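Local atomic coordinates of argonaute (PDB entry 5G5S), a protein that uses short single-stranded DNA guides to bind complementary DNA strands and slice them, and may thereby defend its archaeal host against invading genetic elements. Residues K193-I198 and N256-M261; T312-K317 and L665-Y670; V522-D525 and K529-R532. All coordinates share one frame; numbering follows the deposited sequence.

Contact 1 of 3, residues K193-I198 and N256-M261; sequences KVRYTI and NLVFYM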
loop_
_atom_site.group_PDB
_atom_site.type_symbol
_atom_site.label_atom_id
_atom_site.label_comp_id
_atom_site.label_asym_id
_atom_site.label_seq_id
_atom_site.Cartn_x
_atom_site.Cartn_y
_atom_site.Cartn_z
ATOM N N LYS A 193 -1.782 -14.963 -17.593
ATOM C CA LYS A 193 -2.044 -15.712 -16.361
ATOM C C LYS A 193 -0.978 -15.435 -15.297
ATOM O O LYS A 193 -1.233 -15.632 -14.105
ATOM C CB LYS A 193 -2.191 -17.217 -16.648
ATOM C CG LYS A 193 -3.341 -17.578 -17.593
ATOM C CD LYS A 193 -4.726 -17.322 -16.978
ATOM C CE LYS A 193 -5.858 -17.608 -17.935
ATOM N NZ LYS A 193 -6.021 -19.068 -18.192
ATOM N N VAL A 194 0.205 -14.961 -15.731
ATOM C CA VAL A 194 1.311 -14.595 -14.847
ATOM C C VAL A 194 1.315 -13.078 -14.643
ATOM O O VAL A 194 1.486 -12.330 -15.610
ATOM C CB VAL A 194 2.699 -15.169 -15.276
ATOM C CG1 VAL A 194 2.758 -16.680 -15.061
ATOM C CG2 VAL A 194 3.055 -14.807 -16.721
ATOM N N ARG A 195 1.067 -12.632 -13.396
ATOM C CA ARG A 195 1.032 -11.214 -13.024
ATOM C C ARG A 195 2.295 -10.780 -12.262
ATOM O O ARG A 195 2.561 -11.274 -11.164
ATOM C CB ARG A 195 -0.246 -10.881 -12.239
ATOM C CG ARG A 195 -1.136 -9.883 -12.955
ATOM C CD ARG A 195 -2.518 -9.823 -12.346
ATOM N NE ARG A 195 -3.481 -10.622 -13.105
ATOM C CZ ARG A 195 -4.790 -10.640 -12.874
ATOM N NH1 ARG A 195 -5.311 -9.897 -11.904
ATOM N NH2 ARG A 195 -5.590 -11.397 -13.614
ATOM N N TYR A 196 3.084 -9.877 -12.876
ATOM C CA TYR A 196 4.335 -9.349 -12.326
ATOM C C TYR A 196 4.180 -7.923 -11.813
ATOM O O TYR A 196 3.167 -7.277 -12.078
ATOM C CB TYR A 196 5.473 -9.411 -13.368
ATOM C CG TYR A 196 5.689 -10.781 -13.969
ATOM C CD1 TYR A 196 6.112 -11.851 -13.183
ATOM C CD2 TYR A 196 5.478 -11.011 -15.324
ATOM C CE1 TYR A 196 6.291 -13.121 -13.727
ATOM C CE2 TYR A 196 5.657 -12.276 -15.881
ATOM C CZ TYR A 196 6.066 -13.329 -15.077
ATOM O OH TYR A 196 6.248 -14.577 -15.618
ATOM N N THR A 197 5.188 -7.444 -11.061
ATOM C CA THR A 197 5.233 -6.090 -10.509
ATOM C C THR A 197 6.536 -5.433 -10.922
ATOM O O THR A 197 7.608 -6.014 -10.712
ATOM C CB THR A 197 5.085 -6.095 -8.984
ATOM O OG1 THR A 197 6.018 -7.021 -8.433
ATOM C CG2 THR A 197 3.664 -6.421 -8.525
ATOM N N ILE A 198 6.445 -4.239 -11.534
ATOM C CA ILE A 198 7.618 -3.472 -11.950
ATOM C C ILE A 198 8.298 -2.956 -10.677
ATOM O O ILE A 198 7.623 -2.421 -9.789
ATOM C CB ILE A 198 7.249 -2.310 -12.918
ATOM C CG1 ILE A 198 6.446 -2.813 -14.152
ATOM C CG2 ILE A 198 8.507 -1.528 -13.347
ATOM C CD1 ILE A 198 5.509 -1.783 -14.781
ATOM N N ASN A 256 1.948 -5.778 -20.886
ATOM C CA ASN A 256 0.684 -5.050 -20.738
ATOM C C ASN A 256 0.352 -4.770 -19.292
ATOM O O ASN A 256 0.474 -5.662 -18.453
ATOM C CB ASN A 256 -0.467 -5.813 -21.353
ATOM C CG ASN A 256 -0.331 -5.977 -22.826
ATOM O OD1 ASN A 256 0.386 -6.854 -23.299
ATOM N ND2 ASN A 256 -0.991 -5.104 -23.572
ATOM N N LEU A 257 -0.133 -3.548 -19.013
ATOM C CA LEU A 257 -0.558 -3.126 -17.682
ATOM C C LEU A 257 -1.839 -3.834 -17.280
ATOM O O LEU A 257 -2.733 -4.005 -18.105
ATOM C CB LEU A 257 -0.772 -1.616 -17.618
ATOM C CG LEU A 257 0.475 -0.769 -17.558
ATOM C CD1 LEU A 257 0.186 0.598 -18.064
ATOM C CD2 LEU A 257 1.049 -0.708 -16.140
ATOM N N VAL A 258 -1.892 -4.300 -16.028
ATOM C CA VAL A 258 -3.050 -4.998 -15.459
ATOM C C VAL A 258 -3.354 -4.383 -14.095
ATOM O O VAL A 258 -2.449 -4.153 -13.299
ATOM C CB VAL A 258 -2.887 -6.549 -15.423
ATOM C CG1 VAL A 258 -4.007 -7.216 -14.626
ATOM C CG2 VAL A 258 -2.867 -7.126 -16.826
ATOM N N PHE A 259 -4.617 -4.071 -13.850
ATOM C CA PHE A 259 -5.034 -3.473 -12.586
ATOM C C PHE A 259 -6.450 -3.889 -12.217
ATOM O O PHE A 259 -7.199 -4.380 -13.066
ATOM C CB PHE A 259 -4.923 -1.928 -12.648
ATOM C CG PHE A 259 -5.695 -1.297 -13.786
ATOM C CD1 PHE A 259 -7.021 -0.912 -13.619
ATOM C CD2 PHE A 259 -5.099 -1.098 -15.028
ATOM C CE1 PHE A 259 -7.739 -0.351 -14.675
ATOM C CE2 PHE A 259 -5.825 -0.550 -16.087
ATOM C CZ PHE A 259 -7.139 -0.176 -15.901
ATOM N N TYR A 260 -6.829 -3.628 -10.955
ATOM C CA TYR A 260 -8.173 -3.885 -10.453
ATOM C C TYR A 260 -8.947 -2.589 -10.506
ATOM O O TYR A 260 -8.385 -1.528 -10.210
ATOM C CB TYR A 260 -8.139 -4.466 -9.030
ATOM C CG TYR A 260 -7.311 -5.728 -8.936
ATOM C CD1 TYR A 260 -7.798 -6.940 -9.412
ATOM C CD2 TYR A 260 -6.022 -5.700 -8.418
ATOM C CE1 TYR A 260 -7.019 -8.095 -9.379
ATOM C CE2 TYR A 260 -5.237 -6.852 -8.363
ATOM C CZ TYR A 260 -5.740 -8.049 -8.847
ATOM O OH TYR A 260 -4.971 -9.189 -8.797
ATOM N N MET A 261 -10.230 -2.671 -10.914
ATOM C CA MET A 261 -11.156 -1.535 -11.011
ATOM C C MET A 261 -11.398 -0.889 -9.647
ATOM O O MET A 261 -11.635 0.315 -9.584
ATOM C CB MET A 261 -12.495 -1.953 -11.653
ATOM C CG MET A 261 -12.376 -2.429 -13.104
ATOM S SD MET A 261 -11.639 -1.258 -14.280
ATOM C CE MET A 261 -12.947 -0.046 -14.413
#
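Arg-195 on strand 194-200 faces Val-258 on strand 255-260 with their CA atoms 7.8 Å apart, too far for the two backbones to pair. These are two strands of the PAZ region, the module that holds the 3'-end of the guide DNA, and they belong to a larger, curled antiparallel sheet. They are linked through strand 185-188, which is antiparallel to both: Tyr-196 bonds through its backbone to Ile-186, and Asn-256 to Ile-187. The chain turns a corner at Lys-193, two residues ahead of Arg-195.

Between the strands the side chain of Arg-195 does most of the reaching. Its CB points toward the other strand, and the chain bends about CG-CD (chi3 -99°), which lays one guanidinium face against a methyl group of Val-258. Val-258 CG1 sits over that face, offset toward its rim, and lies 3.8 Å from Arg-195 NE. CG1 is placed there by standing trans to the backbone nitrogen, and the two side chains meet nearly at right angles.

Tyr-260, two residues further on, brings its phenol end back to the same guanidinium, while its ring also makes a cation-pi contact with Arg-158. Guanidinium and ring planes are inclined by 46°, so the groups are not stacked. Lys-193 and Tyr-196, on the same segment as Arg-195, both interact with guide DNA, Tyr-196 at its 3'-end. The polar link is marginal: Arg-195 NH1 donates to Tyr-260 OH over 3.2 Å, but the bond is weak, bent to 122° at the hydrogen, and the same nitrogen lies 3.5 Å from Tyr-260 CE1.

Contact 2 of 3, residues T312-K317 and L665-Y670; sequences TPLLVK and LTKMNY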
loop_
_atom_site.group_PDB
_atom_site.type_symbol
_atom_site.label_atom_id
_atom_site.label_comp_id
_atom_site.label_asym_id
_atom_site.label_seq_id
_atom_site.Cartn_x
_atom_site.Cartn_y
_atom_site.Cartn_z
ATOM N N THR A 312 -10.137 10.891 17.781
ATOM C CA THR A 312 -8.998 11.291 18.602
ATOM C C THR A 312 -8.525 12.709 18.284
ATOM O O THR A 312 -8.382 13.052 17.114
ATOM C CB THR A 312 -7.936 10.181 18.599
ATOM O OG1 THR A 312 -8.534 8.998 19.139
ATOM C CG2 THR A 312 -6.676 10.533 19.400
ATOM N N PRO A 313 -8.384 13.585 19.298
ATOM C CA PRO A 313 -7.936 14.943 18.997
ATOM C C PRO A 313 -6.444 14.983 18.698
ATOM O O PRO A 313 -5.701 14.041 18.999
ATOM C CB PRO A 313 -8.316 15.754 20.247
ATOM C CG PRO A 313 -8.733 14.764 21.276
ATOM C CD PRO A 313 -8.530 13.379 20.753
ATOM N N LEU A 314 -6.031 16.073 18.054
ATOM C CA LEU A 314 -4.660 16.342 17.684
ATOM C C LEU A 314 -4.204 17.541 18.486
ATOM O O LEU A 314 -5.026 18.362 18.905
ATOM C CB LEU A 314 -4.550 16.624 16.167
ATOM C CG LEU A 314 -5.038 15.514 15.219
ATOM C CD1 LEU A 314 -5.404 16.073 13.857
ATOM C CD2 LEU A 314 -4.023 14.394 15.091
ATOM N N LEU A 315 -2.895 17.628 18.727
ATOM C CA LEU A 315 -2.309 18.751 19.442
ATOM C C LEU A 315 -1.429 19.557 18.503
ATOM O O LEU A 315 -0.706 18.995 17.685
ATOM C CB LEU A 315 -1.513 18.281 20.662
ATOM C CG LEU A 315 -2.307 17.725 21.834
ATOM C CD1 LEU A 315 -1.381 17.062 22.828
ATOM C CD2 LEU A 315 -3.121 18.822 22.538
ATOM N N VAL A 316 -1.509 20.873 18.624
ATOM C CA VAL A 316 -0.763 21.882 17.867
ATOM C C VAL A 316 -0.395 22.973 18.861
ATOM O O VAL A 316 -0.958 22.999 19.959
ATOM C CB VAL A 316 -1.597 22.475 16.697
ATOM C CG1 VAL A 316 -1.567 21.568 15.487
ATOM C CG2 VAL A 316 -3.036 22.774 17.113
ATOM N N LYS A 317 0.507 23.890 18.489
ATOM C CA LYS A 317 0.816 25.001 19.385
ATOM C C LYS A 317 -0.069 26.201 19.029
ATOM O O LYS A 317 -0.556 26.290 17.900
ATOM C CB LYS A 317 2.314 25.379 19.352
ATOM C CG LYS A 317 3.290 24.228 19.642
ATOM C CD LYS A 317 3.243 23.730 21.086
ATOM C CE LYS A 317 4.456 22.912 21.453
ATOM N NZ LYS A 317 5.681 23.751 21.561
ATOM N N LEU A 665 -3.427 6.442 13.835
ATOM C CA LEU A 665 -2.284 6.538 12.927
ATOM C C LEU A 665 -2.671 6.852 11.487
ATOM O O LEU A 665 -1.850 7.402 10.771
ATOM C CB LEU A 665 -1.368 5.309 13.026
ATOM C CG LEU A 665 -0.614 5.132 14.350
ATOM C CD1 LEU A 665 -0.083 3.709 14.487
ATOM C CD2 LEU A 665 0.520 6.139 14.490
ATOM N N THR A 666 -3.926 6.570 11.071
ATOM C CA THR A 666 -4.441 6.935 9.725
ATOM C C THR A 666 -4.692 8.475 9.669
ATOM O O THR A 666 -4.816 9.069 8.591
ATOM C CB THR A 666 -5.749 6.155 9.383
ATOM O OG1 THR A 666 -6.858 6.672 10.145
ATOM C CG2 THR A 666 -5.618 4.633 9.559
ATOM N N LYS A 667 -4.801 9.095 10.853
ATOM C CA LYS A 667 -5.033 10.521 11.034
ATOM C C LYS A 667 -3.715 11.329 11.008
ATOM O O LYS A 667 -3.762 12.538 10.870
ATOM C CB LYS A 667 -5.788 10.736 12.355
ATOM C CG LYS A 667 -6.769 11.877 12.356
ATOM C CD LYS A 667 -7.359 12.056 13.750
ATOM C CE LYS A 667 -8.494 13.053 13.789
ATOM N NZ LYS A 667 -9.781 12.421 13.399
ATOM N N MET A 668 -2.550 10.675 11.157
ATOM C CA MET A 668 -1.238 11.348 11.107
ATOM C C MET A 668 -0.779 11.506 9.647
ATOM O O MET A 668 0.309 11.114 9.252
ATOM C CB MET A 668 -0.203 10.634 12.006
ATOM C CG MET A 668 -0.541 10.692 13.502
ATOM S SD MET A 668 -0.969 12.346 14.168
ATOM C CE MET A 668 0.579 13.200 13.969
ATOM N N ASN A 669 -1.642 12.137 8.869
ATOM C CA ASN A 669 -1.557 12.359 7.439
ATOM C C ASN A 669 -1.144 13.794 7.046
ATOM O O ASN A 669 -1.705 14.767 7.546
ATOM C CB ASN A 669 -2.946 12.032 6.823
ATOM C CG ASN A 669 -2.962 11.980 5.323
ATOM O OD1 ASN A 669 -3.977 12.196 4.670
ATOM N ND2 ASN A 669 -1.850 11.622 4.744
ATOM N N TYR A 670 -0.186 13.894 6.107
ATOM C CA TYR A 670 0.254 15.129 5.479
ATOM C C TYR A 670 -0.046 15.052 3.982
ATOM O O TYR A 670 0.234 15.994 3.277
ATOM C CB TYR A 670 1.733 15.413 5.752
ATOM C CG TYR A 670 2.004 15.889 7.164
ATOM C CD1 TYR A 670 1.938 17.242 7.491
ATOM C CD2 TYR A 670 2.365 14.994 8.166
ATOM C CE1 TYR A 670 2.204 17.689 8.783
ATOM C CE2 TYR A 670 2.618 15.427 9.465
ATOM C CZ TYR A 670 2.533 16.774 9.770
ATOM O OH TYR A 670 2.788 17.203 11.049
#
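Lys-667 runs its aliphatic chain along the start of residues 312-317, and its CE comes within 3.3 Å of the carbonyl oxygen of Thr-312. The chain is extended through CD and then bends at its last torsion (chi4 84°), turning the ammonium group to Asn-311, whose OD1 accepts a hydrogen bond from NZ. The Thr-312 oxygen thus meets methylene carbon rather than the charged end. Thr-312 OG1 is bonded to Asp-664 OD1, a second polar tie between this corner and the end of helix 656-666. In the fold, the contact sets strand 314-317, the middle of a three-stranded antiparallel sheet, against the turn that follows this helix of the PIWI domain. That turn is an inverse gamma turn centred on Met-668, with Asn-669 N bonded to Lys-667 O at 2.9 Å. Met-668 folds back on itself: chi1 and a bent chi2 (-49°) carry its sulfur to the strand although its CB does not aim there, and a bent chi3 then turns CE. SD rests 3.8 Å from Leu-314 CD2, the two side chains running alongside with opposite sense. The same leucine methyl also lies 4.3 Å from Lys-667 CD.

Contact 3 of 3, residues V522-D525 and K529-R532; sequences VVYD and KIRR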
loop_
_atom_site.group_PDB
_atom_site.type_symbol
_atom_site.label_atom_id
_atom_site.label_comp_id
_atom_site.label_asym_id
_atom_site.label_seq_id
_atom_site.Cartn_x
_atom_site.Cartn_y
_atom_site.Cartn_z
ATOM N N VAL A 522 9.662 3.293 8.489
ATOM C CA VAL A 522 9.262 4.644 8.855
ATOM C C VAL A 522 9.009 4.593 10.360
ATOM O O VAL A 522 8.147 3.855 10.820
ATOM C CB VAL A 522 8.135 5.277 7.992
ATOM C CG1 VAL A 522 7.774 6.670 8.494
ATOM C CG2 VAL A 522 8.582 5.373 6.541
ATOM N N VAL A 523 9.879 5.263 11.121
ATOM C CA VAL A 523 9.857 5.270 12.577
ATOM C C VAL A 523 9.028 6.424 13.135
ATOM O O VAL A 523 9.327 7.588 12.891
ATOM C CB VAL A 523 11.302 5.247 13.154
ATOM C CG1 VAL A 523 11.291 5.140 14.679
ATOM C CG2 VAL A 523 12.142 4.125 12.534
ATOM N N TYR A 524 8.000 6.083 13.913
ATOM C CA TYR A 524 7.129 7.022 14.602
ATOM C C TYR A 524 7.374 6.923 16.092
ATOM O O TYR A 524 7.582 5.828 16.597
ATOM C CB TYR A 524 5.650 6.723 14.296
ATOM C CG TYR A 524 5.160 7.351 13.012
ATOM C CD1 TYR A 524 5.726 7.010 11.783
ATOM C CD2 TYR A 524 4.119 8.266 13.017
ATOM C CE1 TYR A 524 5.282 7.590 10.598
ATOM C CE2 TYR A 524 3.660 8.847 11.835
ATOM C CZ TYR A 524 4.243 8.500 10.629
ATOM O OH TYR A 524 3.806 9.065 9.464
ATOM N N ASP A 525 7.331 8.054 16.800
ATOM C CA ASP A 525 7.488 8.045 18.251
ATOM C C ASP A 525 6.120 7.898 18.929
ATOM O O ASP A 525 5.106 7.761 18.234
ATOM C CB ASP A 525 8.280 9.276 18.751
ATOM C CG ASP A 525 7.656 10.647 18.525
ATOM O OD1 ASP A 525 6.453 10.712 18.186
ATOM O OD2 ASP A 525 8.357 11.655 18.740
ATOM N N LYS A 529 4.872 11.365 15.696
ATOM C CA LYS A 529 5.685 12.107 14.736
ATOM C C LYS A 529 6.803 11.266 14.141
ATOM O O LYS A 529 7.314 10.359 14.811
ATOM C CB LYS A 529 6.133 13.487 15.256
ATOM C CG LYS A 529 7.112 13.505 16.412
ATOM C CD LYS A 529 7.191 14.901 17.026
ATOM C CE LYS A 529 8.302 15.021 18.036
ATOM N NZ LYS A 529 8.633 16.444 18.312
ATOM N N ILE A 530 7.131 11.519 12.860
ATOM C CA ILE A 530 8.169 10.795 12.120
ATOM C C ILE A 530 9.529 11.158 12.689
ATOM O O ILE A 530 9.901 12.326 12.699
ATOM C CB ILE A 530 8.107 11.037 10.577
ATOM C CG1 ILE A 530 6.705 10.750 10.007
ATOM C CG2 ILE A 530 9.182 10.209 9.832
ATOM C CD1 ILE A 530 6.333 11.541 8.777
ATOM N N ARG A 531 10.257 10.158 13.173
ATOM C CA ARG A 531 11.594 10.344 13.721
ATOM C C ARG A 531 12.651 9.979 12.696
ATOM O O ARG A 531 13.708 10.610 12.671
ATOM C CB ARG A 531 11.785 9.560 15.030
ATOM C CG ARG A 531 10.816 9.977 16.155
ATOM C CD ARG A 531 10.871 11.458 16.536
ATOM N NE ARG A 531 12.128 11.825 17.197
ATOM C CZ ARG A 531 12.310 11.868 18.515
ATOM N NH1 ARG A 531 11.313 11.568 19.344
ATOM N NH2 ARG A 531 13.491 12.213 19.016
ATOM N N ARG A 532 12.369 8.960 11.850
ATOM C CA ARG A 532 13.266 8.479 10.794
ATOM C C ARG A 532 12.490 7.841 9.634
ATOM O O ARG A 532 11.476 7.171 9.835
ATOM C CB ARG A 532 14.261 7.414 11.327
ATOM C CG ARG A 532 15.135 7.777 12.532
ATOM C CD ARG A 532 16.292 8.694 12.183
ATOM N NE ARG A 532 17.380 7.945 11.570
ATOM C CZ ARG A 532 18.453 7.518 12.225
ATOM N NH1 ARG A 532 18.604 7.787 13.517
ATOM N NH2 ARG A 532 19.396 6.839 11.587
#
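Asp-525 grips residues 529-532 with both carboxylate oxygens. OD2 forms a salt bridge with Arg-531 NH1 at 3.0 Å, through its anti lone pair and at the guanidinium edge; the two planes are nearly perpendicular, at 84°. OD1 accepts the backbone N-H of Lys-529, which approaches from above the carboxylate plane, and also that of Glu-527 in the intervening turn. With CG lodged between its own backbone nitrogen and carbonyl carbon (chi1 64°), the carboxylate is turned back over the turn. Arg-531 bends at chi2 and chi3 to reach it, while its NE binds a Tris molecule, probably from the crystallisation liquor. Lys-529 lays its CG 3.2 Å from Asp-525 OD2, its own ammonium group standing further off.

Backbone bonds continue the pairing. Asp-525 N donates to Lys-529 O at 3.0 Å, and Val-523 N to Arg-532 O at 2.8 Å. Val-523 O takes the N-H of Arg-531 almost straight (2.7 Å, 171°) and, weakly, that of Arg-532.

On one face of the sheet Tyr-524 and Ile-530 lie side by side, a non-hydrogen-bonded pair. Ile-530 CG1 packs 3.4 Å from Tyr-524 CZ, Ile-530 N lies over the ring, and the phenol reaches helix 684-697 at Tyr-688. On the other face Val-523 CG2 runs beside Arg-532 CB, whose guanidinium turns off to bond, through NH2, the carbonyl oxygen of Ala-558. Separately, Val-522 CG1 meets Ile-530 CG2 at 4.0 Å.

Two residues, Arg-531 and Arg-532, opposite the single Val-523 make a classic beta bulge, here in the hairpin of strands 517-525 and 530-537, which belongs to the RNase H-like sheet of the PIWI domain.

How the contacts relate
Contacts 2 and 3 are buried and touch where Met-668 O lies near Tyr-524 OH; contact 3 is nested within the long loop that contact 2 closes. Contact 1 is only partly buried and lies on the other side of the chain's centre. No helix or strand is shared among the three, but residues 665-670 and contact 3 lie in the PIWI domain. Neighbouring strands in contact 3 share backbone bonds, reinforced by a salt bridge. The strands of contact 1, in one sheet and both in the PAZ region but not paired, meet through arginine packing and a weak bond, whereas contact 2 joins separate elements by a leucine-methionine contact and a lysine chain laid on a backbone carbonyl.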